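Local coordinates for malate dehydrogenase (Naegleria fowleri, PDB 6UM4), which probably catalyses the reversible oxidation of malate to oxaloacetate with a nicotinamide adenine dinucleotide as cofactor, at residues D197-F202 against K412-L417; P225-A230 against K405-E410. All coordinates share one frame; numbering follows the deposited sequence.

Interaction 1: D197-F202 against K412-L417; sequences DNAAIF and KIVENL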
loop_
_atom_site.group_PDB
_atom_site.type_symbol
_atom_site.label_atom_id
_atom_site.label_comp_id
_atom_site.label_asym_id
_atom_site.label_seq_id
_atom_site.Cartn_x
_atom_site.Cartn_y
_atom_site.Cartn_z
ATOM N N ASP A 197 1.146 -25.833 17.191
ATOM C CA ASP A 197 0.930 -25.959 15.753
ATOM C C ASP A 197 1.746 -24.933 14.982
ATOM O O ASP A 197 2.311 -25.244 13.927
ATOM C CB ASP A 197 -0.555 -25.838 15.418
ATOM C CG ASP A 197 -1.365 -27.006 15.950
ATOM O OD1 ASP A 197 -0.750 -28.003 16.395
ATOM O OD2 ASP A 197 -2.612 -26.937 15.903
ATOM N N ASN A 198 1.819 -23.700 15.483
ATOM C CA ASN A 198 2.629 -22.706 14.789
ATOM C C ASN A 198 4.117 -22.998 14.951
ATOM O O ASN A 198 4.897 -22.813 14.011
ATOM C CB ASN A 198 2.280 -21.309 15.287
ATOM C CG ASN A 198 1.038 -20.767 14.631
ATOM O OD1 ASN A 198 1.073 -20.314 13.486
ATOM N ND2 ASN A 198 -0.086 -20.849 15.335
ATOM N N ALA A 199 4.532 -23.483 16.125
ATOM C CA ALA A 199 5.929 -23.873 16.276
ATOM C C ALA A 199 6.309 -24.928 15.238
ATOM O O ALA A 199 7.407 -24.878 14.672
ATOM C CB ALA A 199 6.203 -24.362 17.700
ATOM N N ALA A 200 5.406 -25.880 14.965
ATOM C CA ALA A 200 5.674 -26.892 13.947
ATOM C C ALA A 200 5.839 -26.257 12.570
ATOM O O ALA A 200 6.662 -26.708 11.763
ATOM C CB ALA A 200 4.558 -27.937 13.934
ATOM N N ILE A 201 5.052 -25.222 12.275
ATOM C CA ILE A 201 5.206 -24.501 11.012
ATOM C C ILE A 201 6.570 -23.821 10.947
ATOM O O ILE A 201 7.255 -23.858 9.917
ATOM C CB ILE A 201 4.065 -23.477 10.818
ATOM C CG1 ILE A 201 2.723 -24.163 10.561
ATOM C CG2 ILE A 201 4.383 -22.485 9.718
ATOM C CD1 ILE A 201 1.564 -23.204 10.621
ATOM N N PHE A 202 6.968 -23.148 12.028
ATOM C CA PHE A 202 8.208 -22.384 11.979
ATOM C C PHE A 202 9.440 -23.247 12.220
ATOM O O PHE A 202 10.540 -22.854 11.828
ATOM C CB PHE A 202 8.125 -21.197 12.947
ATOM C CG PHE A 202 7.244 -20.109 12.415
ATOM C CD1 PHE A 202 7.757 -19.153 11.547
ATOM C CD2 PHE A 202 5.896 -20.111 12.682
ATOM C CE1 PHE A 202 6.956 -18.185 11.012
ATOM C CE2 PHE A 202 5.078 -19.152 12.141
ATOM C CZ PHE A 202 5.606 -18.183 11.299
ATOM N N LYS A 412 8.279 -22.913 27.257
ATOM C CA LYS A 412 8.094 -24.237 27.844
ATOM C C LYS A 412 7.018 -25.022 27.110
ATOM O O LYS A 412 7.131 -26.243 26.972
ATOM C CB LYS A 412 7.732 -24.125 29.326
ATOM N N ILE A 413 5.984 -24.343 26.612
ATOM C CA ILE A 413 4.914 -25.053 25.924
ATOM C C ILE A 413 5.409 -25.647 24.613
ATOM O O ILE A 413 5.054 -26.777 24.263
ATOM C CB ILE A 413 3.713 -24.121 25.709
ATOM C CG1 ILE A 413 2.990 -23.910 27.039
ATOM C CG2 ILE A 413 2.805 -24.662 24.597
ATOM C CD1 ILE A 413 1.904 -22.884 26.980
ATOM N N VAL A 414 6.276 -24.936 23.894
ATOM C CA VAL A 414 6.726 -25.410 22.589
ATOM C C VAL A 414 8.114 -26.034 22.649
ATOM O O VAL A 414 8.713 -26.283 21.596
ATOM C CB VAL A 414 6.691 -24.289 21.538
ATOM C CG1 VAL A 414 5.298 -23.720 21.436
ATOM C CG2 VAL A 414 7.718 -23.182 21.857
ATOM N N GLU A 415 8.630 -26.327 23.853
ATOM C CA GLU A 415 10.023 -26.753 24.004
ATOM C C GLU A 415 10.383 -27.979 23.169
ATOM O O GLU A 415 11.560 -28.173 22.848
ATOM C CB GLU A 415 10.321 -27.036 25.472
ATOM C CG GLU A 415 9.631 -28.290 26.004
ATOM C CD GLU A 415 9.611 -28.348 27.525
ATOM O OE1 GLU A 415 10.273 -27.498 28.168
ATOM O OE2 GLU A 415 8.925 -29.238 28.075
ATOM N N ASN A 416 9.407 -28.811 22.809
ATOM C CA ASN A 416 9.717 -30.028 22.065
ATOM C C ASN A 416 10.029 -29.780 20.592
ATOM O O ASN A 416 10.438 -30.716 19.899
ATOM C CB ASN A 416 8.565 -31.026 22.181
ATOM C CG ASN A 416 8.438 -31.590 23.574
ATOM O OD1 ASN A 416 9.430 -31.722 24.296
ATOM N ND2 ASN A 416 7.213 -31.922 23.970
ATOM N N LEU A 417 9.844 -28.560 20.098
ATOM C CA LEU A 417 10.216 -28.201 18.739
ATOM C C LEU A 417 11.580 -27.520 18.683
ATOM O O LEU A 417 11.891 -26.841 17.696
ATOM C CB LEU A 417 9.126 -27.333 18.112
ATOM C CG LEU A 417 7.856 -28.189 18.021
ATOM C CD1 LEU A 417 6.693 -27.646 18.857
ATOM C CD2 LEU A 417 7.456 -28.407 16.581
#
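Helix 191-212 of the Rossmann domain meets the end of helix 394-414 and the turn after it, with A199 and A200 facing V414 and L417. This is a seam between the N-terminal and C-terminal domains of the lactate/malate dehydrogenase fold. In this family, the helix corresponding to 191-212 follows the loop that closes over the active site.

The methyl of A199 is the central point of the contact. L417 CD1 approaches A199 CB to 3.5 Å. The same methyl, A199 CB, also lies 3.9 Å from V414 CB, with V414 CG1 equally near. A199 CB therefore points into the notch formed by V414 and L417. The second methyl of L417 reaches past A199 to the next residue. L417 CD2 rests on the helix backbone, 3.5 Å from A200 CA, and comes to 4.0 Å from A200 CB. The leucine thus forks, with one branch on each alanine. Its chi2 of 117° is not a staggered value, so the fit of the fork may be somewhat strained. V414 has its CG1 anti to the carbonyl carbon (chi1 -57°), which keeps this branch beside A199.

The turn itself is held by a backbone bond from L417 N to V414 O of 3.0 Å, across the short 3-10 segment 415-416. This brings both apolar side chains to the same helix. L417 O is bonded to N236 ND2, and V414 also touches M195 and T228.

No hydrogen bond or salt bridge joins the two segments. The polar groups of D197 and N198 are instead engaged with K183, and N198 also with V194 O. The seam is therefore apolar and depends on the fit of small aliphatic groups against each other and against the helix backbone, not on the direction of bonds.

Interaction 2: P225-A230 against K405-E410; sequences PANTNA and KELIEE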
loop_
_atom_site.group_PDB
_atom_site.type_symbol
_atom_site.label_atom_id
_atom_site.label_comp_id
_atom_site.label_asym_id
_atom_site.label_seq_id
_atom_site.Cartn_x
_atom_site.Cartn_y
_atom_site.Cartn_z
ATOM N N PRO A 225 2.195 -16.731 17.489
ATOM C CA PRO A 225 2.860 -15.857 18.474
ATOM C C PRO A 225 4.278 -15.479 18.024
ATOM O O PRO A 225 5.177 -16.342 17.929
ATOM C CB PRO A 225 2.871 -16.705 19.750
ATOM C CG PRO A 225 2.959 -18.124 19.227
ATOM C CD PRO A 225 2.121 -18.126 17.953
ATOM N N ALA A 226 4.454 -14.187 17.726
ATOM C CA ALA A 226 5.619 -13.735 16.965
ATOM C C ALA A 226 6.924 -14.117 17.653
ATOM O O ALA A 226 7.711 -14.882 17.097
ATOM C CB ALA A 226 5.553 -12.225 16.748
ATOM N N ASN A 227 7.141 -13.638 18.887
ATOM C CA ASN A 227 8.414 -13.873 19.581
ATOM C C ASN A 227 8.754 -15.347 19.621
ATOM O O ASN A 227 9.892 -15.747 19.357
ATOM C CB ASN A 227 8.372 -13.336 21.019
ATOM C CG ASN A 227 8.107 -11.855 21.079
ATOM O OD1 ASN A 227 7.212 -11.357 20.389
ATOM N ND2 ASN A 227 8.872 -11.138 21.904
ATOM N N THR A 228 7.772 -16.165 19.992
ATOM C CA THR A 228 7.994 -17.599 20.112
ATOM C C THR A 228 8.208 -18.243 18.744
ATOM O O THR A 228 9.051 -19.134 18.591
ATOM C CB THR A 228 6.803 -18.214 20.832
ATOM O OG1 THR A 228 6.671 -17.580 22.113
ATOM C CG2 THR A 228 7.011 -19.710 21.041
ATOM N N ASN A 229 7.441 -17.821 17.735
ATOM C CA ASN A 229 7.678 -18.346 16.392
ATOM C C ASN A 229 9.106 -18.058 15.943
ATOM O O ASN A 229 9.781 -18.934 15.390
ATOM C CB ASN A 229 6.678 -17.746 15.404
ATOM C CG ASN A 229 5.295 -18.363 15.521
ATOM O OD1 ASN A 229 5.124 -19.455 16.064
ATOM N ND2 ASN A 229 4.291 -17.650 15.021
ATOM N N ALA A 230 9.588 -16.833 16.192
ATOM C CA ALA A 230 10.951 -16.474 15.804
ATOM C C ALA A 230 11.971 -17.347 16.525
ATOM O O ALA A 230 12.957 -17.812 15.927
ATOM C CB ALA A 230 11.200 -14.997 16.124
ATOM N N LYS A 405 7.911 -13.345 31.908
ATOM C CA LYS A 405 7.225 -14.513 32.440
ATOM C C LYS A 405 6.349 -15.169 31.378
ATOM O O LYS A 405 6.297 -16.397 31.278
ATOM C CB LYS A 405 6.401 -14.106 33.657
ATOM C CG LYS A 405 5.740 -15.244 34.406
ATOM C CD LYS A 405 5.046 -14.703 35.660
ATOM C CE LYS A 405 4.475 -15.827 36.505
ATOM N NZ LYS A 405 3.381 -16.532 35.792
ATOM N N GLU A 406 5.633 -14.371 30.593
ATOM C CA GLU A 406 4.792 -14.960 29.562
ATOM C C GLU A 406 5.629 -15.609 28.476
ATOM O O GLU A 406 5.302 -16.698 27.997
ATOM C CB GLU A 406 3.889 -13.899 28.953
ATOM C CG GLU A 406 2.951 -14.472 27.944
ATOM C CD GLU A 406 2.102 -13.405 27.314
ATOM O OE1 GLU A 406 2.668 -12.427 26.771
ATOM O OE2 GLU A 406 0.869 -13.547 27.386
ATOM N N LEU A 407 6.722 -14.955 28.085
ATOM C CA LEU A 407 7.604 -15.523 27.077
ATOM C C LEU A 407 8.198 -16.842 27.554
ATOM O O LEU A 407 8.294 -17.806 26.785
ATOM C CB LEU A 407 8.715 -14.522 26.749
ATOM C CG LEU A 407 8.323 -13.310 25.897
ATOM C CD1 LEU A 407 9.385 -12.219 25.968
ATOM C CD2 LEU A 407 8.108 -13.748 24.442
ATOM N N ILE A 408 8.586 -16.915 28.823
ATOM C CA ILE A 408 9.123 -18.172 29.333
ATOM C C ILE A 408 8.052 -19.260 29.308
ATOM O O ILE A 408 8.328 -20.416 28.958
ATOM C CB ILE A 408 9.715 -17.974 30.745
ATOM C CG1 ILE A 408 10.991 -17.130 30.637
ATOM C CG2 ILE A 408 10.029 -19.322 31.380
ATOM C CD1 ILE A 408 11.550 -16.672 31.936
ATOM N N GLU A 409 6.814 -18.912 29.675
ATOM C CA GLU A 409 5.745 -19.907 29.648
ATOM C C GLU A 409 5.486 -20.376 28.225
ATOM O O GLU A 409 5.281 -21.570 27.982
ATOM C CB GLU A 409 4.467 -19.347 30.277
ATOM N N GLU A 410 5.524 -19.454 27.265
ATOM C CA GLU A 410 5.356 -19.843 25.872
ATOM C C GLU A 410 6.458 -20.804 25.439
ATOM O O GLU A 410 6.187 -21.820 24.792
ATOM C CB GLU A 410 5.333 -18.596 24.994
ATOM C CG GLU A 410 4.051 -17.783 25.168
ATOM C CD GLU A 410 3.887 -16.637 24.168
ATOM O OE1 GLU A 410 4.603 -16.590 23.136
ATOM O OE2 GLU A 410 3.044 -15.756 24.448
HETATM O O HOH W 1 9.011 -17.585 23.884
HETATM O O HOH W 2 5.155 -14.848 21.535
#
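The carboxylate of E410 meets T228 through its anti lone pair, while P225 approaches obliquely from one side of its plane. T228 OG1 donates to E410 OE1 at 2.5 Å, a short bond. P225 CB lies 3.8 Å from E410 OE1, off the carboxylate plane. The other oxygen, OE2, is bonded to N279 ND2. The second flat group is the amide of N227. L407 CD2 sits obliquely above its plane, over the CB and ND2 part, and touches N227 CB at 3.5 Å. The two side chains cross at about a right angle. The amide is held at both ends: ND2 bonds to W371 O and G278 O, and OD1 to H280 N.

T228 OG1 is anti to its carbonyl carbon (chi1 -58°), which turns it to helix 394-414. There it also accepts from water 1 at 2.9 Å. The hydroxyl thus donates one bond and accepts another. Water 1 also donates to L407 O at 3.0 Å and so bridges the two helices.

P225 follows a cis peptide bond and stands at the N-cap of helix 226-235. The whole is a buried junction between the Rossmann domain and the C-terminal domain, as expected for the lactate/malate dehydrogenase fold.

Overall arrangement
Both interactions join the N-terminal Rossmann domain to helix 394-414, one after the other along it, with interaction 1 reaching into the turn that follows. Interaction 2 is buried and lies nearer the centre of the chain, about 14 Å from it. Interaction 1 lies about 19 Å out and is partly buried. Their chemistry follows this order. The inner contact is largely polar, with a hydroxyl, a carboxylate and a bridging water. The outer one is apolar, made of aliphatic side chains and a little helix backbone. They use different Rossmann helices, 191-212 and 226-235, which pack on each other through N198 and F202 against N229. V414 CG2 also touches T228 CG2 at 3.6 Å, linking the two contacts directly.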